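Long-range contacts in AbiQ (PDB 4GLK), which acts as an RNA-cleaving toxin of a type III toxin-antitoxin system in Lactococcus lactis and is neutralised by its cognate antitoxin RNA AntiQ: residues Leu3-Val8 with Thr33-Val38; Asp43-Ile48 with Val95-Leu100; Val71-Glu76 with Leu84-His89. The protein carries 1 engineered substitution. All coordinates share one frame; numbering follows the deposited sequence.

Interaction 1 (Leu3-Val8 with Thr33-Val38); sequences LRFFTV and TYVGVV
V8 CG2 stands anti to the carbonyl carbon and beside the backbone N (chi1 -175° places CG1 anti to N), and Y34 holds CG beside its own N (chi1 -78°). V8 CG2 lies over one face of the Y34 ring, in a CH-pi contact. It is 3.7 Å above the ring plane, offset toward the rim. Strands 4-8 and 33-37 run antiparallel. F6 and Y34 form one hydrogen-bonded pair. F6 N to Y34 O is 2.8 Å, and the return bond is equally short. R4 and G36 form the next, with R4 N to G36 O at 3.1 Å. G36 N to R4 O is longer, 3.3 Å. F5 and V35 are the non-hydrogen-bonded pair between. Their side chains lie side by side, pointing the same way, with F5 CD1 3.9 Å from V35 CG2. L3 crosses V35 at about a right angle, CG against CG1. T33 OG1 is buried here without a polar partner. G36 O, the carbonyl oxygen of the cis peptide bond between G36 and V37, also lies at the edge of the F6 ring. Helix 110-124 covers F5 and V35, and helix 126-143 packs on L3. Strands 45-52 and 100-102 continue the sheet on either side.

Interaction 2 (Asp43-Ile48 with Val95-Leu100); sequences DFNYFI and VPDSEL
Strand 45-52 meets the loop after strand 79-94 and the first residue of strand 100-102 through N45 and F47, which face V95, D97 and L100. A single direct hydrogen bond joins the two backbones. V95 N gives it to N45 O at 3.0 Å, nearly straight at 163°. Two waters extend the link. One accepts from N45 N and donates to V95 O. The other accepts from N45 ND2 at 2.8 Å and donates to V95 O and to D97 OD1. V95 O is thus gripped by both waters. The side chains of N45 and D97 do not bond directly; ND2 and OD1 are 3.9 Å apart, and the second water joins them. F47 carries the apolar part. V95 crosses it at about a right angle, with CG2 3.8 Å from F47 CD2. L100 meets F47 tip to tip. Its CD2 sits over the ring centre, 3.8 Å above the plane, but the position of CD1 is doubtful because it lies too close to the ring. F6 of strand 4-8 meets F47 edge to face. Strand 33-40 adds V37, which touches both N45 and F47. On the loop, E99 touches Y165 of helix 155-166.

Interaction 3 (Val71-Glu76 with Leu84-His89); sequences VTRLFE and LGYLLH
G85 O is gripped twice. L74 N bonds G85 O at 2.8 Å. A water also donates to G85 O, at 2.9 Å. The same water donates to L74 O, which also accepts from L84 N at 2.8 Å. The water therefore bridges the two strands. Both backbone donors stand well above the carbonyl planes, and the bonding at L74 is shared between G85 and L84. T72 and L87 form a regular hydrogen-bonded pair. L87 N to T72 O is 2.8 Å and nearly straight, at 172°; T72 N returns a bond to L87 O. Beyond it, T72 OG1 and H89 NE2 are hydrogen-bonded at 2.6 Å. OG1 sits beside the backbone N of T72 (chi1 -61°), which turns it to the edge of the imidazole ring. The other ring nitrogen, ND1, bonds S133 OG of helix 126-143. The ring is thus held at both nitrogens, which should fix its rotation.

Side chains pack on both faces. On one, L74 and L87 cross at about a right angle, with L74 CD1 4.0 Å from L87 CD1. L74 CD2 lies against the backbone of G85 and Y86. On the other, V71 CG1 meets Y86 CB at 3.8 Å. R73 lies alongside Y86, pointing the same way, with CG at the ring edge. Near the turn, L84 CD2 approaches F75 O at 3.4 Å, and both L84 methyls touch E76 CB.

Helix 110-124 covers L74 and L87, while helix 58-66 lies against V71 and Y86 on the other face. The arrangement is that of an antiparallel beta hairpin. It forms one margin of the twisted sheet of this ToxN/AbiQ fold, whose family belongs to the SH3 clan.

In the fold
The three contacts belong to one antiparallel sheet. Interactions 1 and 2 are closest, with centres about 9 Å apart; they lie on strands 33-40 and 45-52, which are neighbours in the sheet. V35 N lies 2.9 Å from I48 O, a probable hydrogen bond, and G36 CA packs on F47 CD1 at 3.3 Å. Interaction 3 lies across the sheet, its centre about 13 Å from that of interaction 1 and 20 Å from that of interaction 2. I48 connects the more distant pair: its CD1 is 3.4 Å from H89 ND1, and its CG2 touches L87 and L88. Glycerol, probably from the crystallisation liquor, lies near R4, and glycerol is also found near D97.

Interaction 1 (Leu3-Val8 with Thr33-Val38)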
loop_
_atom_site.group_PDB
_atom_site.type_symbol
_atom_site.label_atom_id
_atom_site.label_comp_id
_atom_site.label_asym_id
_atom_site.label_seq_id
_atom_site.Cartn_x
_atom_site.Cartn_y
_atom_site.Cartn_z
ATOM N N LEU A 3 7.552 -5.794 8.198
ATOM C CA LEU A 3 6.926 -4.624 7.576
ATOM C C LEU A 3 7.818 -3.363 7.795
ATOM O O LEU A 3 8.321 -3.146 8.897
ATOM C CB LEU A 3 5.540 -4.409 8.216
ATOM C CG LEU A 3 4.269 -4.660 7.408
ATOM C CD1 LEU A 3 4.466 -5.627 6.270
ATOM C CD2 LEU A 3 3.126 -5.121 8.326
ATOM N N ARG A 4 8.009 -2.554 6.742
ATOM C CA ARG A 4 8.833 -1.349 6.777
ATOM C C ARG A 4 8.244 -0.326 5.864
ATOM O O ARG A 4 7.457 -0.682 4.995
ATOM C CB ARG A 4 10.223 -1.665 6.213
ATOM C CG ARG A 4 11.214 -2.155 7.196
ATOM C CD ARG A 4 11.569 -3.564 6.877
ATOM N NE ARG A 4 12.468 -3.686 5.733
ATOM C CZ ARG A 4 12.712 -4.840 5.122
ATOM N NH1 ARG A 4 12.108 -5.949 5.531
ATOM N NH2 ARG A 4 13.554 -4.899 4.110
ATOM N N PHE A 5 8.754 0.918 5.940
ATOM C CA PHE A 5 8.325 2.015 5.076
ATOM C C PHE A 5 9.234 2.137 3.880
ATOM O O PHE A 5 10.457 2.015 3.987
ATOM C CB PHE A 5 8.274 3.353 5.832
ATOM C CG PHE A 5 7.163 3.529 6.843
ATOM C CD1 PHE A 5 5.832 3.485 6.452
ATOM C CD2 PHE A 5 7.449 3.824 8.170
ATOM C CE1 PHE A 5 4.806 3.720 7.368
ATOM C CE2 PHE A 5 6.421 4.020 9.097
ATOM C CZ PHE A 5 5.103 3.975 8.685
ATOM N N PHE A 6 8.636 2.402 2.735
ATOM C CA PHE A 6 9.397 2.555 1.506
ATOM C C PHE A 6 8.772 3.619 0.668
ATOM O O PHE A 6 7.600 3.982 0.865
ATOM C CB PHE A 6 9.335 1.263 0.668
ATOM C CG PHE A 6 9.998 0.050 1.268
ATOM C CD1 PHE A 6 11.355 -0.187 1.076
ATOM C CD2 PHE A 6 9.262 -0.875 1.990
ATOM C CE1 PHE A 6 11.972 -1.303 1.649
ATOM C CE2 PHE A 6 9.879 -1.989 2.559
ATOM C CZ PHE A 6 11.227 -2.207 2.366
ATOM N N THR A 7 9.548 4.064 -0.328
ATOM C CA THR A 7 9.081 4.881 -1.417
ATOM C C THR A 7 9.447 4.062 -2.644
ATOM O O THR A 7 10.196 3.076 -2.558
ATOM C CB THR A 7 9.627 6.332 -1.417
ATOM O OG1 THR A 7 11.035 6.347 -1.624
ATOM C CG2 THR A 7 9.214 7.144 -0.168
ATOM N N VAL A 8 8.865 4.422 -3.773
ATOM C CA VAL A 8 9.126 3.749 -5.033
ATOM C C VAL A 8 9.707 4.817 -5.959
ATOM O O VAL A 8 9.410 6.010 -5.771
ATOM C CB VAL A 8 7.843 3.062 -5.596
ATOM C CG1 VAL A 8 8.152 2.259 -6.862
ATOM C CG2 VAL A 8 7.206 2.148 -4.545
ATOM N N THR A 33 4.022 7.118 0.407
ATOM C CA THR A 33 4.672 6.205 1.347
ATOM C C THR A 33 3.984 4.876 1.227
ATOM O O THR A 33 2.755 4.795 1.196
ATOM C CB THR A 33 4.884 6.752 2.771
ATOM O OG1 THR A 33 4.329 5.866 3.753
ATOM C CG2 THR A 33 4.415 8.162 2.946
ATOM N N TYR A 34 4.799 3.853 1.055
ATOM C CA TYR A 34 4.383 2.483 0.868
ATOM C C TYR A 34 4.846 1.670 2.055
ATOM O O TYR A 34 5.832 2.019 2.710
ATOM C CB TYR A 34 5.025 1.927 -0.427
ATOM C CG TYR A 34 4.321 2.388 -1.682
ATOM C CD1 TYR A 34 4.656 3.583 -2.301
ATOM C CD2 TYR A 34 3.288 1.631 -2.235
ATOM C CE1 TYR A 34 3.979 4.026 -3.434
ATOM C CE2 TYR A 34 2.619 2.054 -3.376
ATOM C CZ TYR A 34 2.965 3.252 -3.973
ATOM O OH TYR A 34 2.285 3.656 -5.092
ATOM N N VAL A 35 4.146 0.566 2.316
ATOM C CA VAL A 35 4.490 -0.384 3.357
ATOM C C VAL A 35 4.545 -1.767 2.727
ATOM O O VAL A 35 3.707 -2.111 1.888
ATOM C CB VAL A 35 3.555 -0.365 4.597
ATOM C CG1 VAL A 35 4.220 -1.103 5.761
ATOM C CG2 VAL A 35 3.180 1.067 5.015
ATOM N N GLY A 36 5.529 -2.548 3.147
ATOM C CA GLY A 36 5.690 -3.907 2.658
ATOM C C GLY A 36 6.749 -4.707 3.372
ATOM O O GLY A 36 7.480 -4.161 4.204
ATOM N N VAL A 37 6.872 -6.008 3.042
ATOM C CA VAL A 37 6.057 -6.762 2.067
ATOM C C VAL A 37 4.791 -7.263 2.768
ATOM O O VAL A 37 4.852 -7.816 3.864
ATOM C CB VAL A 37 6.849 -7.927 1.413
ATOM C CG1 VAL A 37 6.049 -8.600 0.310
ATOM C CG2 VAL A 37 8.193 -7.441 0.878
ATOM N N VAL A 38 3.650 -7.020 2.136
ATOM C CA VAL A 38 2.342 -7.390 2.655
ATOM C C VAL A 38 1.887 -8.703 2.022
ATOM O O VAL A 38 1.033 -9.394 2.567
ATOM C CB VAL A 38 1.327 -6.244 2.399
ATOM C CG1 VAL A 38 1.798 -4.935 3.036
ATOM C CG2 VAL A 38 1.042 -6.056 0.900
#

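Interaction 2 (Asp43-Ile48 with Val95-Leu100)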
loop_
_atom_site.group_PDB
_atom_site.type_symbol
_atom_site.label_atom_id
_atom_site.label_comp_id
_atom_site.label_asym_id
_atom_site.label_seq_id
_atom_site.Cartn_x
_atom_site.Cartn_y
_atom_site.Cartn_z
ATOM N N ASP A 43 7.027 -14.424 -6.635
ATOM C CA ASP A 43 8.306 -13.818 -7.010
ATOM C C ASP A 43 8.174 -12.313 -6.775
ATOM O O ASP A 43 9.173 -11.607 -6.603
ATOM C CB ASP A 43 8.608 -14.090 -8.500
ATOM C CG ASP A 43 9.878 -13.435 -9.025
ATOM O OD1 ASP A 43 10.914 -13.495 -8.322
ATOM O OD2 ASP A 43 9.831 -12.855 -10.135
ATOM N N PHE A 44 6.919 -11.835 -6.757
ATOM C CA PHE A 44 6.556 -10.439 -6.582
ATOM C C PHE A 44 6.334 -10.040 -5.157
ATOM O O PHE A 44 5.642 -10.732 -4.413
ATOM C CB PHE A 44 5.311 -10.105 -7.405
ATOM C CG PHE A 44 5.486 -10.392 -8.873
ATOM C CD1 PHE A 44 6.143 -9.487 -9.699
ATOM C CD2 PHE A 44 5.038 -11.587 -9.423
ATOM C CE1 PHE A 44 6.305 -9.755 -11.059
ATOM C CE2 PHE A 44 5.197 -11.852 -10.783
ATOM C CZ PHE A 44 5.815 -10.929 -11.593
ATOM N N ASN A 45 6.910 -8.900 -4.790
ATOM C CA ASN A 45 6.719 -8.294 -3.482
ATOM C C ASN A 45 5.757 -7.136 -3.639
ATOM O O ASN A 45 5.970 -6.269 -4.479
ATOM C CB ASN A 45 8.035 -7.845 -2.886
ATOM C CG ASN A 45 8.960 -8.984 -2.504
ATOM O OD1 ASN A 45 8.561 -10.004 -1.907
ATOM N ND2 ASN A 45 10.227 -8.808 -2.815
ATOM N N TYR A 46 4.675 -7.167 -2.865
ATOM C CA TYR A 46 3.591 -6.194 -2.894
ATOM C C TYR A 46 3.691 -5.177 -1.790
ATOM O O TYR A 46 3.946 -5.511 -0.636
ATOM C CB TYR A 46 2.249 -6.912 -2.835
ATOM C CG TYR A 46 1.749 -7.291 -4.206
ATOM C CD1 TYR A 46 2.174 -8.463 -4.828
ATOM C CD2 TYR A 46 0.892 -6.448 -4.909
ATOM C CE1 TYR A 46 1.721 -8.810 -6.098
ATOM C CE2 TYR A 46 0.432 -6.785 -6.176
ATOM C CZ TYR A 46 0.848 -7.965 -6.766
ATOM O OH TYR A 46 0.416 -8.242 -8.027
ATOM N N PHE A 47 3.497 -3.925 -2.168
ATOM C CA PHE A 47 3.567 -2.778 -1.281
ATOM C C PHE A 47 2.268 -1.989 -1.334
ATOM O O PHE A 47 1.769 -1.739 -2.416
ATOM C CB PHE A 47 4.792 -1.920 -1.657
ATOM C CG PHE A 47 6.071 -2.713 -1.460
ATOM C CD1 PHE A 47 6.739 -2.692 -0.243
ATOM C CD2 PHE A 47 6.548 -3.557 -2.459
ATOM C CE1 PHE A 47 7.857 -3.496 -0.023
ATOM C CE2 PHE A 47 7.682 -4.345 -2.246
ATOM C CZ PHE A 47 8.335 -4.297 -1.033
ATOM N N ILE A 48 1.711 -1.634 -0.156
ATOM C CA ILE A 48 0.460 -0.879 -0.002
ATOM C C ILE A 48 0.759 0.607 0.233
ATOM O O ILE A 48 1.542 0.942 1.140
ATOM C CB ILE A 48 -0.408 -1.437 1.157
ATOM C CG1 ILE A 48 -0.644 -2.950 1.024
ATOM C CG2 ILE A 48 -1.757 -0.720 1.248
ATOM C CD1 ILE A 48 -1.390 -3.569 2.194
ATOM N N VAL A 95 6.527 -4.399 -6.785
ATOM C CA VAL A 95 7.683 -3.524 -6.995
ATOM C C VAL A 95 8.951 -4.370 -7.112
ATOM O O VAL A 95 9.281 -5.107 -6.173
ATOM C CB VAL A 95 7.842 -2.419 -5.889
ATOM C CG1 VAL A 95 9.045 -1.505 -6.189
ATOM C CG2 VAL A 95 6.574 -1.592 -5.733
ATOM N N PRO A 96 9.694 -4.255 -8.236
ATOM C CA PRO A 96 10.972 -4.999 -8.346
ATOM C C PRO A 96 11.947 -4.456 -7.306
ATOM O O PRO A 96 11.846 -3.291 -6.921
ATOM C CB PRO A 96 11.460 -4.663 -9.761
ATOM C CG PRO A 96 10.281 -4.073 -10.469
ATOM C CD PRO A 96 9.466 -3.399 -9.415
ATOM N N ASP A 97 12.856 -5.302 -6.822
ATOM C CA ASP A 97 13.861 -4.942 -5.819
ATOM C C ASP A 97 14.596 -3.609 -6.106
ATOM O O ASP A 97 14.854 -2.845 -5.180
ATOM C CB ASP A 97 14.880 -6.088 -5.665
ATOM C CG ASP A 97 14.322 -7.404 -5.139
ATOM O OD1 ASP A 97 13.625 -7.384 -4.091
ATOM O OD2 ASP A 97 14.622 -8.461 -5.746
ATOM N N SER A 98 14.930 -3.352 -7.378
ATOM C CA SER A 98 15.676 -2.167 -7.824
ATOM C C SER A 98 14.964 -0.834 -7.645
ATOM O O SER A 98 15.630 0.205 -7.547
ATOM C CB SER A 98 16.074 -2.319 -9.287
ATOM O OG SER A 98 14.921 -2.363 -10.111
ATOM N N GLU A 99 13.620 -0.849 -7.640
ATOM C CA GLU A 99 12.805 0.371 -7.571
ATOM C C GLU A 99 12.313 0.709 -6.177
ATOM O O GLU A 99 11.679 1.739 -5.975
ATOM C CB GLU A 99 11.658 0.281 -8.611
ATOM C CG GLU A 99 12.142 -0.037 -10.026
ATOM C CD GLU A 99 13.297 0.804 -10.552
ATOM O OE1 GLU A 99 14.383 0.228 -10.794
ATOM O OE2 GLU A 99 13.122 2.034 -10.720
ATOM N N LEU A 100 12.634 -0.149 -5.204
ATOM C CA LEU A 100 12.244 0.018 -3.809
ATOM C C LEU A 100 13.241 0.911 -3.061
ATOM O O LEU A 100 14.433 0.637 -3.081
ATOM C CB LEU A 100 12.211 -1.353 -3.147
ATOM C CG LEU A 100 10.882 -1.983 -2.808
ATOM C CD1 LEU A 100 11.068 -2.839 -1.588
ATOM C CD2 LEU A 100 9.737 -0.939 -2.590
HETATM O O HOH W 1 8.776 -7.751 -6.797
HETATM O O HOH W 2 10.757 -6.679 -4.503
#

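Interaction 3 (Val71-Glu76 with Leu84-His89)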
loop_
_atom_site.group_PDB
_atom_site.type_symbol
_atom_site.label_atom_id
_atom_site.label_comp_id
_atom_site.label_asym_id
_atom_site.label_seq_id
_atom_site.Cartn_x
_atom_site.Cartn_y
_atom_site.Cartn_z
ATOM N N VAL A 71 -9.760 -1.227 2.537
ATOM C CA VAL A 71 -8.955 -0.282 3.300
ATOM C C VAL A 71 -8.825 -0.782 4.735
ATOM O O VAL A 71 -9.832 -1.186 5.324
ATOM C CB VAL A 71 -9.594 1.138 3.269
ATOM C CG1 VAL A 71 -9.036 2.032 4.377
ATOM C CG2 VAL A 71 -9.431 1.799 1.906
ATOM N N THR A 72 -7.584 -0.766 5.284
ATOM C CA THR A 72 -7.345 -1.054 6.693
ATOM C C THR A 72 -7.106 0.273 7.405
ATOM O O THR A 72 -6.243 1.054 7.003
ATOM C CB THR A 72 -6.185 -2.032 6.931
ATOM O OG1 THR A 72 -6.506 -3.252 6.311
ATOM C CG2 THR A 72 -5.978 -2.335 8.409
ATOM N N ARG A 73 -7.827 0.480 8.498
ATOM C CA ARG A 73 -7.717 1.669 9.344
ATOM C C ARG A 73 -6.606 1.477 10.380
ATOM O O ARG A 73 -6.532 0.445 11.039
ATOM C CB ARG A 73 -9.059 1.936 10.017
ATOM C CG ARG A 73 -10.180 2.201 9.029
ATOM C CD ARG A 73 -11.513 2.252 9.733
ATOM N NE ARG A 73 -11.578 3.351 10.696
ATOM C CZ ARG A 73 -12.448 3.416 11.696
ATOM N NH1 ARG A 73 -13.320 2.436 11.893
ATOM N NH2 ARG A 73 -12.442 4.456 12.518
ATOM N N LEU A 74 -5.712 2.445 10.480
ATOM C CA LEU A 74 -4.571 2.353 11.395
ATOM C C LEU A 74 -4.909 3.091 12.663
ATOM O O LEU A 74 -5.578 4.121 12.614
ATOM C CB LEU A 74 -3.309 2.959 10.759
ATOM C CG LEU A 74 -2.446 2.139 9.771
ATOM C CD1 LEU A 74 -2.978 0.734 9.487
ATOM C CD2 LEU A 74 -2.176 2.926 8.505
ATOM N N PHE A 75 -4.506 2.538 13.798
ATOM C CA PHE A 75 -4.762 3.124 15.104
ATOM C C PHE A 75 -3.470 3.213 15.889
ATOM O O PHE A 75 -2.432 2.758 15.407
ATOM C CB PHE A 75 -5.857 2.330 15.851
ATOM C CG PHE A 75 -7.170 2.310 15.100
ATOM C CD1 PHE A 75 -8.047 3.389 15.169
ATOM C CD2 PHE A 75 -7.503 1.237 14.275
ATOM C CE1 PHE A 75 -9.232 3.394 14.423
ATOM C CE2 PHE A 75 -8.711 1.223 13.569
ATOM C CZ PHE A 75 -9.565 2.302 13.649
ATOM N N GLU A 76 -3.528 3.818 17.073
ATOM C CA GLU A 76 -2.359 3.974 17.917
ATOM C C GLU A 76 -2.374 2.913 18.999
ATOM O O GLU A 76 -3.363 2.801 19.694
ATOM C CB GLU A 76 -2.353 5.385 18.530
ATOM C CG GLU A 76 -1.178 5.691 19.415
ATOM C CD GLU A 76 -1.098 7.121 19.895
ATOM O OE1 GLU A 76 -2.041 7.909 19.675
ATOM O OE2 GLU A 76 -0.079 7.456 20.524
ATOM N N LEU A 84 -4.900 6.867 12.942
ATOM C CA LEU A 84 -3.608 7.380 12.468
ATOM C C LEU A 84 -3.483 7.454 10.947
ATOM O O LEU A 84 -2.666 8.224 10.435
ATOM C CB LEU A 84 -2.500 6.468 13.034
ATOM C CG LEU A 84 -1.692 6.903 14.277
ATOM C CD1 LEU A 84 -2.541 7.543 15.339
ATOM C CD2 LEU A 84 -0.937 5.728 14.862
ATOM N N GLY A 85 -4.257 6.633 10.244
ATOM C CA GLY A 85 -4.213 6.587 8.789
ATOM C C GLY A 85 -4.920 5.406 8.157
ATOM O O GLY A 85 -5.720 4.740 8.818
ATOM N N TYR A 86 -4.651 5.162 6.858
ATOM C CA TYR A 86 -5.303 4.103 6.066
ATOM C C TYR A 86 -4.375 3.407 5.108
ATOM O O TYR A 86 -3.637 4.058 4.361
ATOM C CB TYR A 86 -6.459 4.675 5.207
ATOM C CG TYR A 86 -7.383 5.611 5.953
ATOM C CD1 TYR A 86 -8.377 5.116 6.792
ATOM C CD2 TYR A 86 -7.219 6.993 5.873
ATOM C CE1 TYR A 86 -9.200 5.973 7.520
ATOM C CE2 TYR A 86 -8.032 7.860 6.601
ATOM C CZ TYR A 86 -9.029 7.345 7.414
ATOM O OH TYR A 86 -9.871 8.186 8.100
ATOM N N LEU A 87 -4.525 2.083 5.036
ATOM C CA LEU A 87 -3.834 1.253 4.077
ATOM C C LEU A 87 -4.812 0.978 2.980
ATOM O O LEU A 87 -5.916 0.508 3.239
ATOM C CB LEU A 87 -3.392 -0.064 4.687
ATOM C CG LEU A 87 -2.214 -0.041 5.578
ATOM C CD1 LEU A 87 -2.064 -1.400 6.183
ATOM C CD2 LEU A 87 -0.955 0.346 4.807
ATOM N N LEU A 88 -4.417 1.268 1.755
ATOM C CA LEU A 88 -5.281 1.100 0.595
ATOM C C LEU A 88 -4.894 -0.163 -0.180
ATOM O O LEU A 88 -4.207 -0.073 -1.182
ATOM C CB LEU A 88 -5.127 2.359 -0.271
ATOM C CG LEU A 88 -6.064 3.549 0.015
ATOM C CD1 LEU A 88 -5.866 4.118 1.398
ATOM C CD2 LEU A 88 -5.842 4.644 -1.012
ATOM N N HIS A 89 -5.293 -1.349 0.322
ATOM C CA HIS A 89 -5.018 -2.678 -0.277
ATOM C C HIS A 89 -5.340 -2.752 -1.763
ATOM O O HIS A 89 -4.587 -3.370 -2.522
ATOM C CB HIS A 89 -5.786 -3.789 0.461
ATOM C CG HIS A 89 -5.423 -3.944 1.900
ATOM N ND1 HIS A 89 -4.485 -4.877 2.309
ATOM C CD2 HIS A 89 -5.893 -3.296 2.986
ATOM C CE1 HIS A 89 -4.414 -4.762 3.628
ATOM N NE2 HIS A 89 -5.243 -3.835 4.078
HETATM O O HOH W 3 -7.679 5.483 10.802
#